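Local structure of Serine/threonine-protein phosphatase 2A regulatory subunit B'' subunit alpha (Homo sapiens, 4I5J) at residues Val64-Phe69 against Phe176-Ile181; Ser58-Thr63 against Phe110-Phe115; Ser148-Arg153 against Glu213-Glu218. The protein serves as a calcium-binding regulatory subunit of protein phosphatase 2A that might set the enzyme's substrate choice, activity and place in the cell. All coordinates share one frame; numbering follows the deposited sequence.

Interaction 1 of 3, residues Val64-Phe69 against Phe176-Ile181; sequences VIQRIF and FVWFLI
Q66 and W178 supply the polar link between helix 54-72 and helix 173-184, whose segment axes pass 9.8 Å apart at a crossing angle of -58°. The indole W178 NE1 donates to Q66 OE1 at 3.2 Å, nearly straight with 160° at the hydrogen, and it meets a lone pair in the carbonyl plane while the oxygen lies close to the plane of the indole. A bend at chi2 brings the Q66 amide round to this edge, its plane turned 46° from the ring. Q66 NE2 is bonded to Q30 OE1 and T62 O, which probably fixes the rotation of the amide, with its oxygen turned to W178.

The apolar contacts run alongside. Q66 CB rests on V177 CG1 at 3.8 Å, and R67 CG meets the tip of I181, CD1, at 4.0 Å with the two chains crossing at about a right angle. Beyond CG, R67 turns off to bond T107 O. On the far rim of the indole, W178 CZ2 packs against F69 CB at 4.1 Å.

Light packing around one directional bond therefore joins two helices of the EF-hand region, and the two bonds to Q66 NE2 are likely to hold the acceptor in place for the indole.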
loop_
_atom_site.group_PDB
_atom_site.type_symbol
_atom_site.label_atom_id
_atom_site.label_comp_id
_atom_site.label_asym_id
_atom_site.label_seq_id
_atom_site.Cartn_x
_atom_site.Cartn_y
_atom_site.Cartn_z
ATOM N N VAL A 64 10.853 -7.025 -0.331
ATOM C CA VAL A 64 10.082 -8.259 -0.227
ATOM C C VAL A 64 9.387 -8.320 1.126
ATOM O O VAL A 64 8.218 -8.731 1.229
ATOM C CB VAL A 64 10.950 -9.521 -0.409
ATOM C CG1 VAL A 64 10.112 -10.799 -0.140
ATOM C CG2 VAL A 64 11.555 -9.547 -1.809
ATOM N N ILE A 65 10.097 -7.919 2.173
ATOM C CA ILE A 65 9.468 -7.914 3.490
ATOM C C ILE A 65 8.267 -6.944 3.530
ATOM O O ILE A 65 7.228 -7.296 4.065
ATOM C CB ILE A 65 10.481 -7.661 4.609
ATOM C CG1 ILE A 65 11.477 -8.815 4.630
ATOM C CG2 ILE A 65 9.785 -7.543 5.979
ATOM C CD1 ILE A 65 12.563 -8.679 5.644
ATOM N N GLN A 66 8.382 -5.756 2.922
ATOM C CA GLN A 66 7.254 -4.827 2.928
ATOM C C GLN A 66 6.092 -5.483 2.222
ATOM O O GLN A 66 4.961 -5.408 2.691
ATOM C CB GLN A 66 7.591 -3.481 2.241
ATOM C CG GLN A 66 8.636 -2.663 2.961
ATOM C CD GLN A 66 8.566 -2.856 4.460
ATOM O OE1 GLN A 66 7.571 -2.511 5.100
ATOM N NE2 GLN A 66 9.611 -3.439 5.025
ATOM N N ARG A 67 6.381 -6.161 1.110
ATOM C CA ARG A 67 5.330 -6.813 0.320
ATOM C C ARG A 67 4.657 -7.948 1.083
ATOM O O ARG A 67 3.452 -8.159 0.958
ATOM C CB ARG A 67 5.868 -7.322 -1.023
ATOM C CG ARG A 67 6.308 -6.180 -1.958
ATOM C CD ARG A 67 6.591 -6.709 -3.350
ATOM N NE ARG A 67 5.372 -7.207 -3.995
ATOM C CZ ARG A 67 5.358 -7.875 -5.149
ATOM N NH1 ARG A 67 6.498 -8.143 -5.764
ATOM N NH2 ARG A 67 4.208 -8.291 -5.674
ATOM N N ILE A 68 5.433 -8.677 1.868
ATOM C CA ILE A 68 4.879 -9.741 2.701
ATOM C C ILE A 68 3.897 -9.093 3.687
ATOM O O ILE A 68 2.720 -9.465 3.742
ATOM C CB ILE A 68 6.005 -10.497 3.465
ATOM C CG1 ILE A 68 6.753 -11.475 2.543
ATOM C CG2 ILE A 68 5.424 -11.289 4.638
ATOM C CD1 ILE A 68 8.130 -11.950 3.117
ATOM N N PHE A 69 4.351 -8.085 4.426
ATOM C CA PHE A 69 3.468 -7.448 5.402
ATOM C C PHE A 69 2.290 -6.760 4.772
ATOM O O PHE A 69 1.178 -6.781 5.323
ATOM C CB PHE A 69 4.240 -6.517 6.339
ATOM C CG PHE A 69 4.930 -7.260 7.429
ATOM C CD1 PHE A 69 6.020 -8.077 7.138
ATOM C CD2 PHE A 69 4.435 -7.245 8.716
ATOM C CE1 PHE A 69 6.641 -8.808 8.140
ATOM C CE2 PHE A 69 5.054 -7.977 9.714
ATOM C CZ PHE A 69 6.162 -8.755 9.414
ATOM N N PHE A 176 7.448 4.043 1.181
ATOM C CA PHE A 176 7.205 4.337 -0.218
ATOM C C PHE A 176 6.661 3.094 -0.921
ATOM O O PHE A 176 5.777 3.199 -1.774
ATOM C CB PHE A 176 8.476 4.821 -0.917
ATOM C CG PHE A 176 8.285 5.031 -2.380
ATOM C CD1 PHE A 176 7.485 6.067 -2.835
ATOM C CD2 PHE A 176 8.840 4.166 -3.289
ATOM C CE1 PHE A 176 7.280 6.260 -4.185
ATOM C CE2 PHE A 176 8.657 4.355 -4.652
ATOM C CZ PHE A 176 7.860 5.399 -5.098
ATOM N N VAL A 177 7.193 1.924 -0.564
ATOM C CA VAL A 177 6.674 0.658 -1.093
ATOM C C VAL A 177 5.159 0.538 -0.918
ATOM O O VAL A 177 4.446 0.195 -1.867
ATOM C CB VAL A 177 7.403 -0.572 -0.496
ATOM C CG1 VAL A 177 6.870 -1.853 -1.126
ATOM C CG2 VAL A 177 8.928 -0.479 -0.780
ATOM N N TRP A 178 4.662 0.849 0.281
ATOM C CA TRP A 178 3.225 0.773 0.572
ATOM C C TRP A 178 2.456 1.793 -0.221
ATOM O O TRP A 178 1.399 1.489 -0.775
ATOM C CB TRP A 178 2.979 1.040 2.061
ATOM C CG TRP A 178 3.384 -0.103 2.934
ATOM C CD1 TRP A 178 4.658 -0.541 3.163
ATOM C CD2 TRP A 178 2.525 -0.955 3.697
ATOM N NE1 TRP A 178 4.645 -1.613 4.015
ATOM C CE2 TRP A 178 3.349 -1.895 4.357
ATOM C CE3 TRP A 178 1.142 -1.029 3.882
ATOM C CZ2 TRP A 178 2.846 -2.873 5.202
ATOM C CZ3 TRP A 178 0.634 -2.027 4.721
ATOM C CH2 TRP A 178 1.491 -2.931 5.370
ATOM N N PHE A 179 2.967 3.023 -0.252
ATOM C CA PHE A 179 2.382 4.043 -1.101
ATOM C C PHE A 179 2.320 3.583 -2.555
ATOM O O PHE A 179 1.246 3.573 -3.157
ATOM C CB PHE A 179 3.164 5.362 -1.041
ATOM C CG PHE A 179 2.763 6.321 -2.118
ATOM C CD1 PHE A 179 1.604 7.075 -1.989
ATOM C CD2 PHE A 179 3.514 6.440 -3.287
ATOM C CE1 PHE A 179 1.204 7.941 -2.993
ATOM C CE2 PHE A 179 3.125 7.310 -4.302
ATOM C CZ PHE A 179 1.971 8.062 -4.159
ATOM N N LEU A 180 3.466 3.214 -3.129
ATOM C CA LEU A 180 3.499 2.869 -4.553
ATOM C C LEU A 180 2.497 1.763 -4.899
ATOM O O LEU A 180 1.727 1.911 -5.854
ATOM C CB LEU A 180 4.912 2.482 -5.005
ATOM C CG LEU A 180 5.139 2.248 -6.504
ATOM C CD1 LEU A 180 6.631 2.251 -6.843
ATOM C CD2 LEU A 180 4.601 0.914 -6.959
ATOM N N ILE A 181 2.523 0.661 -4.143
ATOM C CA ILE A 181 1.625 -0.462 -4.414
ATOM C C ILE A 181 0.161 -0.027 -4.331
ATOM O O ILE A 181 -0.678 -0.435 -5.145
ATOM C CB ILE A 181 1.904 -1.642 -3.467
ATOM C CG1 ILE A 181 3.331 -2.154 -3.697
ATOM C CG2 ILE A 181 0.892 -2.771 -3.697
ATOM C CD1 ILE A 181 3.764 -3.237 -2.728
#

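Interaction 2 of 3, residues Ser58-Thr63 against Phe110-Phe115; sequences SRYITT and FSYEHF
Y60 and F115 bring the two backbones nearest each other, CA to CA 6.3 Å, where helix 54-72 passes the first turn of helix 112-125. Y60 CA lies over one face of F115, 3.8 Å from the centroid of the F115 ring and 15° off the normal, a CH-pi contact. With its CG anti to the backbone N (chi1 171°), Y60 swings its own ring out beside F115, and its edge points at the F115 face in an offset edge-to-face pair, planes at 85°. Y112 completes the aromatic cluster, Y112 CD1 touching Y60 CD1 at 3.7 Å. R59 CB touches F115 CE1 at 3.6 Å, and T63 OG1 lies at the ring's edge, 3.3 Å from F115 CD1.

That hydroxyl is busy: T63 OG1 donates to R59 O at 2.7 Å and also bonds Y173 OH. At the end of the Y60 side chain, Y60 OH donates to F110 O, but the modelled separation is so short that its exact length is doubtful. Next along, S111 OG caps the helix by accepting from H114 N.

Around this buried joint, helix 34-43 reaches Y60 through V41, helix 90-97 packs on the F110 ring, and Y173 of helix 173-184 covers R59, T62 and F115.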
loop_
_atom_site.group_PDB
_atom_site.type_symbol
_atom_site.label_atom_id
_atom_site.label_comp_id
_atom_site.label_asym_id
_atom_site.label_seq_id
_atom_site.Cartn_x
_atom_site.Cartn_y
_atom_site.Cartn_z
ATOM N N SER A 58 20.233 -5.377 0.089
ATOM C CA SER A 58 19.464 -4.875 1.230
ATOM C C SER A 58 18.108 -4.352 0.835
ATOM O O SER A 58 17.115 -4.671 1.487
ATOM C CB SER A 58 20.215 -3.763 1.956
ATOM O OG SER A 58 21.366 -4.304 2.551
ATOM N N ARG A 59 18.083 -3.523 -0.206
ATOM C CA ARG A 59 16.843 -2.983 -0.738
ATOM C C ARG A 59 15.857 -4.063 -1.188
ATOM O O ARG A 59 14.651 -3.903 -1.015
ATOM C CB ARG A 59 17.139 -2.040 -1.907
ATOM C CG ARG A 59 17.775 -0.737 -1.487
ATOM C CD ARG A 59 16.879 0.028 -0.544
ATOM N NE ARG A 59 17.385 1.377 -0.319
ATOM C CZ ARG A 59 17.118 2.099 0.765
ATOM N NH1 ARG A 59 16.360 1.600 1.737
ATOM N NH2 ARG A 59 17.620 3.323 0.883
ATOM N N TYR A 60 16.359 -5.136 -1.795
ATOM C CA TYR A 60 15.488 -6.220 -2.265
ATOM C C TYR A 60 14.816 -6.902 -1.077
ATOM O O TYR A 60 13.604 -7.090 -1.060
ATOM C CB TYR A 60 16.265 -7.245 -3.111
ATOM C CG TYR A 60 15.450 -8.474 -3.428
ATOM C CD1 TYR A 60 14.460 -8.442 -4.397
ATOM C CD2 TYR A 60 15.651 -9.660 -2.731
ATOM C CE1 TYR A 60 13.686 -9.578 -4.677
ATOM C CE2 TYR A 60 14.889 -10.798 -3.001
ATOM C CZ TYR A 60 13.921 -10.754 -3.975
ATOM O OH TYR A 60 13.182 -11.883 -4.237
ATOM N N ILE A 61 15.605 -7.244 -0.069
ATOM C CA ILE A 61 15.073 -7.850 1.136
ATOM C C ILE A 61 14.058 -6.940 1.844
ATOM O O ILE A 61 12.973 -7.389 2.225
ATOM C CB ILE A 61 16.207 -8.262 2.072
ATOM C CG1 ILE A 61 17.007 -9.402 1.416
ATOM C CG2 ILE A 61 15.651 -8.678 3.440
ATOM C CD1 ILE A 61 18.224 -9.825 2.205
ATOM N N THR A 62 14.390 -5.662 1.985
ATOM C CA THR A 62 13.467 -4.695 2.577
ATOM C C THR A 62 12.156 -4.674 1.803
ATOM O O THR A 62 11.060 -4.636 2.382
ATOM C CB THR A 62 14.062 -3.276 2.517
ATOM O OG1 THR A 62 15.190 -3.181 3.396
ATOM C CG2 THR A 62 13.013 -2.235 2.919
ATOM N N THR A 63 12.274 -4.707 0.472
ATOM C CA THR A 63 11.107 -4.593 -0.386
ATOM C C THR A 63 10.233 -5.842 -0.311
ATOM O O THR A 63 9.006 -5.732 -0.212
ATOM C CB THR A 63 11.512 -4.311 -1.825
ATOM O OG1 THR A 63 12.251 -3.080 -1.866
ATOM C CG2 THR A 63 10.293 -4.192 -2.713
ATOM N N PHE A 110 8.131 -11.913 -4.287
ATOM C CA PHE A 110 9.560 -12.136 -4.526
ATOM C C PHE A 110 10.195 -11.570 -5.774
ATOM O O PHE A 110 11.430 -11.510 -5.853
ATOM C CB PHE A 110 9.870 -13.633 -4.473
ATOM C CG PHE A 110 9.771 -14.191 -3.100
ATOM C CD1 PHE A 110 8.628 -14.852 -2.690
ATOM C CD2 PHE A 110 10.804 -14.011 -2.198
ATOM C CE1 PHE A 110 8.525 -15.339 -1.402
ATOM C CE2 PHE A 110 10.713 -14.513 -0.906
ATOM C CZ PHE A 110 9.575 -15.164 -0.505
ATOM N N SER A 111 9.374 -11.195 -6.747
ATOM C CA SER A 111 9.867 -10.817 -8.069
ATOM C C SER A 111 10.947 -9.778 -7.989
ATOM O O SER A 111 10.755 -8.760 -7.319
ATOM C CB SER A 111 8.737 -10.238 -8.894
ATOM O OG SER A 111 9.225 -9.641 -10.085
ATOM N N TYR A 112 12.073 -10.023 -8.666
ATOM C CA TYR A 112 13.154 -9.045 -8.685
ATOM C C TYR A 112 12.805 -7.869 -9.571
ATOM O O TYR A 112 13.086 -6.716 -9.219
ATOM C CB TYR A 112 14.507 -9.642 -9.138
ATOM C CG TYR A 112 15.607 -8.637 -8.905
ATOM C CD1 TYR A 112 16.194 -8.516 -7.658
ATOM C CD2 TYR A 112 15.994 -7.752 -9.910
ATOM C CE1 TYR A 112 17.181 -7.571 -7.419
ATOM C CE2 TYR A 112 16.955 -6.813 -9.687
ATOM C CZ TYR A 112 17.553 -6.720 -8.443
ATOM O OH TYR A 112 18.533 -5.775 -8.236
ATOM N N GLU A 113 12.199 -8.163 -10.720
ATOM C CA GLU A 113 11.745 -7.138 -11.659
ATOM C C GLU A 113 10.806 -6.140 -10.986
ATOM O O GLU A 113 10.869 -4.932 -11.243
ATOM C CB GLU A 113 10.986 -7.781 -12.829
ATOM C CG GLU A 113 11.856 -8.390 -13.923
ATOM C CD GLU A 113 11.070 -9.273 -14.897
ATOM O OE1 GLU A 113 9.859 -9.503 -14.674
ATOM O OE2 GLU A 113 11.669 -9.744 -15.888
ATOM N N HIS A 114 9.908 -6.645 -10.150
ATOM C CA HIS A 114 8.952 -5.770 -9.497
ATOM C C HIS A 114 9.717 -4.890 -8.541
ATOM O O HIS A 114 9.462 -3.696 -8.448
ATOM C CB HIS A 114 7.903 -6.564 -8.711
ATOM C CG HIS A 114 6.831 -7.174 -9.563
ATOM N ND1 HIS A 114 5.907 -8.070 -9.064
ATOM C CD2 HIS A 114 6.535 -7.018 -10.874
ATOM C CE1 HIS A 114 5.089 -8.442 -10.033
ATOM N NE2 HIS A 114 5.448 -7.818 -11.143
ATOM N N PHE A 115 10.650 -5.490 -7.807
ATOM C CA PHE A 115 11.444 -4.713 -6.871
ATOM C C PHE A 115 12.187 -3.591 -7.587
ATOM O O PHE A 115 12.240 -2.465 -7.096
ATOM C CB PHE A 115 12.454 -5.584 -6.119
ATOM C CG PHE A 115 13.717 -4.851 -5.764
ATOM C CD1 PHE A 115 13.730 -3.913 -4.753
ATOM C CD2 PHE A 115 14.900 -5.098 -6.456
ATOM C CE1 PHE A 115 14.890 -3.220 -4.433
ATOM C CE2 PHE A 115 16.072 -4.414 -6.132
ATOM C CZ PHE A 115 16.070 -3.472 -5.138
#

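Interaction 3 of 3, residues Ser148-Arg153 against Glu213-Glu218; sequences SRIIER and EYFYEE
E218 OE2 is gripped by two groups of S148, the backbone S148 N at 3.0 Å on the syn lone pair and S148 OG at 2.9 Å from above the carboxylate plane. The other oxygen, E218 OE1, takes R149 N at 3.0 Å, so the extended E218 side chain spans the first two N-H groups of helix 148-154.

R149 runs back the opposite way, extended from CG to NE, and fits as a knob among Y214, F215, E217 and E218. Its guanidinium lies flat on the Y214 ring, planes 6° apart, in an off-centre cation-pi stack; nearer the ring centre R149 CD sits over the same face, 3.8 Å from the Y214 centroid. The charged tip reaches the backbone: R149 NH1 donates to Y214 O at 2.6 Å, in the plane of both groups, and makes a salt bridge to E217 OE1 at 3.3 Å. A water donates to R149 O and also bonds Y214 OH. An alanine here would probably leave E217 without its salt-bridge mate and Y214 O without this donor, and set the Y214 ring free to turn.

On the buried side, I150 CD1 touches F215 CE1 at 3.7 Å and R153 CG approaches the F215 edge. R153 then turns toward the calcium-binding hand, bonding C198 O and R197 O just before D200, a ligand of the ion.

Helix 209-226, which also carries the calcium ligand E211, is thus tied to the start of helix 148-154 mainly by hydrogen bonds to its E218 carboxylate and to its backbone, with one salt bridge and a cation-pi stack added. That helix end, with R149 nearby, is likely to keep E218 ionised, and R149 probably also offsets the crowding of E217 OE1 by E221 OE2.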
loop_
_atom_site.group_PDB
_atom_site.type_symbol
_atom_site.label_atom_id
_atom_site.label_comp_id
_atom_site.label_asym_id
_atom_site.label_seq_id
_atom_site.Cartn_x
_atom_site.Cartn_y
_atom_site.Cartn_z
ATOM N N SER A 148 -2.876 17.504 -3.205
ATOM C CA SER A 148 -2.056 17.909 -2.070
ATOM C C SER A 148 -2.688 17.530 -0.729
ATOM O O SER A 148 -1.986 17.380 0.285
ATOM C CB SER A 148 -1.795 19.408 -2.093
ATOM O OG SER A 148 -2.855 20.105 -1.469
ATOM N N ARG A 149 -4.012 17.404 -0.709
ATOM C CA ARG A 149 -4.688 17.083 0.535
ATOM C C ARG A 149 -4.553 15.599 0.897
ATOM O O ARG A 149 -4.334 15.260 2.057
ATOM C CB ARG A 149 -6.149 17.542 0.511
ATOM C CG ARG A 149 -6.278 19.024 0.861
ATOM C CD ARG A 149 -7.682 19.610 0.582
ATOM N NE ARG A 149 -7.683 21.040 0.902
ATOM C CZ ARG A 149 -8.743 21.839 0.843
ATOM N NH1 ARG A 149 -9.923 21.367 0.478
ATOM N NH2 ARG A 149 -8.618 23.115 1.164
ATOM N N ILE A 150 -4.673 14.722 -0.088
ATOM C CA ILE A 150 -4.423 13.311 0.178
ATOM C C ILE A 150 -2.932 13.082 0.534
ATOM O O ILE A 150 -2.626 12.331 1.448
ATOM C CB ILE A 150 -4.913 12.407 -0.987
ATOM C CG1 ILE A 150 -5.308 11.030 -0.457
ATOM C CG2 ILE A 150 -3.895 12.375 -2.153
ATOM C CD1 ILE A 150 -6.573 11.061 0.455
ATOM N N ILE A 151 -2.022 13.788 -0.128
ATOM C CA ILE A 151 -0.588 13.623 0.147
ATOM C C ILE A 151 -0.265 14.078 1.571
ATOM O O ILE A 151 0.456 13.405 2.306
ATOM C CB ILE A 151 0.295 14.392 -0.872
ATOM C CG1 ILE A 151 0.097 13.851 -2.298
ATOM C CG2 ILE A 151 1.761 14.349 -0.465
ATOM C CD1 ILE A 151 0.485 12.415 -2.501
ATOM N N GLU A 152 -0.832 15.210 1.965
ATOM C CA GLU A 152 -0.715 15.694 3.334
ATOM C C GLU A 152 -1.221 14.635 4.310
ATOM O O GLU A 152 -0.627 14.413 5.370
ATOM C CB GLU A 152 -1.483 17.016 3.495
ATOM C CG GLU A 152 -1.404 17.653 4.866
ATOM C CD GLU A 152 -2.011 19.056 4.880
ATOM O OE1 GLU A 152 -2.429 19.543 3.801
ATOM O OE2 GLU A 152 -2.072 19.673 5.967
ATOM N N ARG A 153 -2.298 13.948 3.943
ATOM C CA ARG A 153 -2.802 12.863 4.790
ATOM C C ARG A 153 -1.821 11.690 4.869
ATOM O O ARG A 153 -1.618 11.098 5.929
ATOM C CB ARG A 153 -4.181 12.408 4.309
ATOM C CG ARG A 153 -5.303 13.448 4.542
ATOM C CD ARG A 153 -5.573 13.622 6.023
ATOM N NE ARG A 153 -5.976 12.343 6.601
ATOM C CZ ARG A 153 -5.723 11.970 7.850
ATOM N NH1 ARG A 153 -5.081 12.791 8.669
ATOM N NH2 ARG A 153 -6.126 10.784 8.279
ATOM N N GLU A 213 -16.157 16.377 1.403
ATOM C CA GLU A 213 -16.150 17.699 0.773
ATOM C C GLU A 213 -14.765 18.314 0.795
ATOM O O GLU A 213 -14.338 18.962 -0.161
ATOM C CB GLU A 213 -17.131 18.672 1.440
ATOM C CG GLU A 213 -17.288 19.967 0.620
ATOM C CD GLU A 213 -17.999 21.063 1.377
ATOM O OE1 GLU A 213 -18.270 20.880 2.588
ATOM O OE2 GLU A 213 -18.281 22.107 0.762
ATOM N N TYR A 214 -14.068 18.091 1.898
ATOM C CA TYR A 214 -12.746 18.627 2.092
ATOM C C TYR A 214 -11.824 18.210 0.937
ATOM O O TYR A 214 -11.133 19.049 0.354
ATOM C CB TYR A 214 -12.206 18.112 3.412
ATOM C CG TYR A 214 -10.726 18.358 3.617
ATOM C CD1 TYR A 214 -10.257 19.614 3.985
ATOM C CD2 TYR A 214 -9.807 17.328 3.480
ATOM C CE1 TYR A 214 -8.928 19.838 4.193
ATOM C CE2 TYR A 214 -8.462 17.542 3.686
ATOM C CZ TYR A 214 -8.026 18.801 4.034
ATOM O OH TYR A 214 -6.688 19.029 4.248
ATOM N N PHE A 215 -11.837 16.926 0.586
ATOM C CA PHE A 215 -11.033 16.469 -0.545
ATOM C C PHE A 215 -11.600 16.973 -1.849
ATOM O O PHE A 215 -10.851 17.381 -2.745
ATOM C CB PHE A 215 -10.917 14.941 -0.570
ATOM C CG PHE A 215 -10.217 14.398 0.615
ATOM C CD1 PHE A 215 -8.841 14.516 0.732
ATOM C CD2 PHE A 215 -10.924 13.788 1.633
ATOM C CE1 PHE A 215 -8.190 14.041 1.851
ATOM C CE2 PHE A 215 -10.275 13.306 2.752
ATOM C CZ PHE A 215 -8.919 13.437 2.870
ATOM N N TYR A 216 -12.922 16.944 -1.973
ATOM C CA TYR A 216 -13.535 17.320 -3.252
ATOM C C TYR A 216 -13.366 18.809 -3.566
ATOM O O TYR A 216 -13.269 19.199 -4.725
ATOM C CB TYR A 216 -14.996 16.876 -3.353
ATOM C CG TYR A 216 -15.603 17.155 -4.724
ATOM C CD1 TYR A 216 -15.133 16.513 -5.864
ATOM C CD2 TYR A 216 -16.618 18.082 -4.878
ATOM C CE1 TYR A 216 -15.676 16.782 -7.119
ATOM C CE2 TYR A 216 -17.170 18.352 -6.127
ATOM C CZ TYR A 216 -16.695 17.704 -7.240
ATOM O OH TYR A 216 -17.245 17.980 -8.477
ATOM N N GLU A 217 -13.297 19.629 -2.525
ATOM C CA GLU A 217 -13.170 21.072 -2.684
ATOM C C GLU A 217 -11.794 21.484 -3.211
ATOM O O GLU A 217 -11.662 22.526 -3.842
ATOM C CB GLU A 217 -13.494 21.767 -1.350
ATOM C CG GLU A 217 -14.031 23.208 -1.463
ATOM C CD GLU A 217 -12.984 24.212 -1.014
ATOM O OE1 GLU A 217 -11.977 23.780 -0.383
ATOM O OE2 GLU A 217 -13.162 25.415 -1.298
ATOM N N GLU A 218 -10.767 20.671 -2.967
ATOM C CA GLU A 218 -9.473 20.929 -3.606
ATOM C C GLU A 218 -9.536 20.577 -5.078
ATOM O O GLU A 218 -9.040 21.333 -5.901
ATOM C CB GLU A 218 -8.306 20.184 -2.944
ATOM C CG GLU A 218 -6.943 20.601 -3.503
ATOM C CD GLU A 218 -5.844 19.593 -3.211
ATOM O OE1 GLU A 218 -6.115 18.611 -2.492
ATOM O OE2 GLU A 218 -4.710 19.776 -3.703
HETATM O O HOH W 1 -4.935 16.774 4.259
#

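Interactions 1 and 2 share helix 54-72, on adjoining segments. Their centres lie 10 Å apart and they touch, V64 packing on the F110 ring. Interaction 3 is distant, centred 24 Å from interaction 1 and 32 Å from interaction 2, with the chain's centre between it and interaction 2. Along the sequence interaction 2 closes before interaction 3 opens, while interaction 1 interleaves with both. It therefore joins helix 54-72 of the N-terminal EF-hand region, which interaction 2 sets against the start of helix 112-125, to the later EF-hand pair, where interaction 3 clasps the exit helix of the calcium-binding loop. In the order 2, 1, 3 they lead across the mostly helical chain to the calcium side.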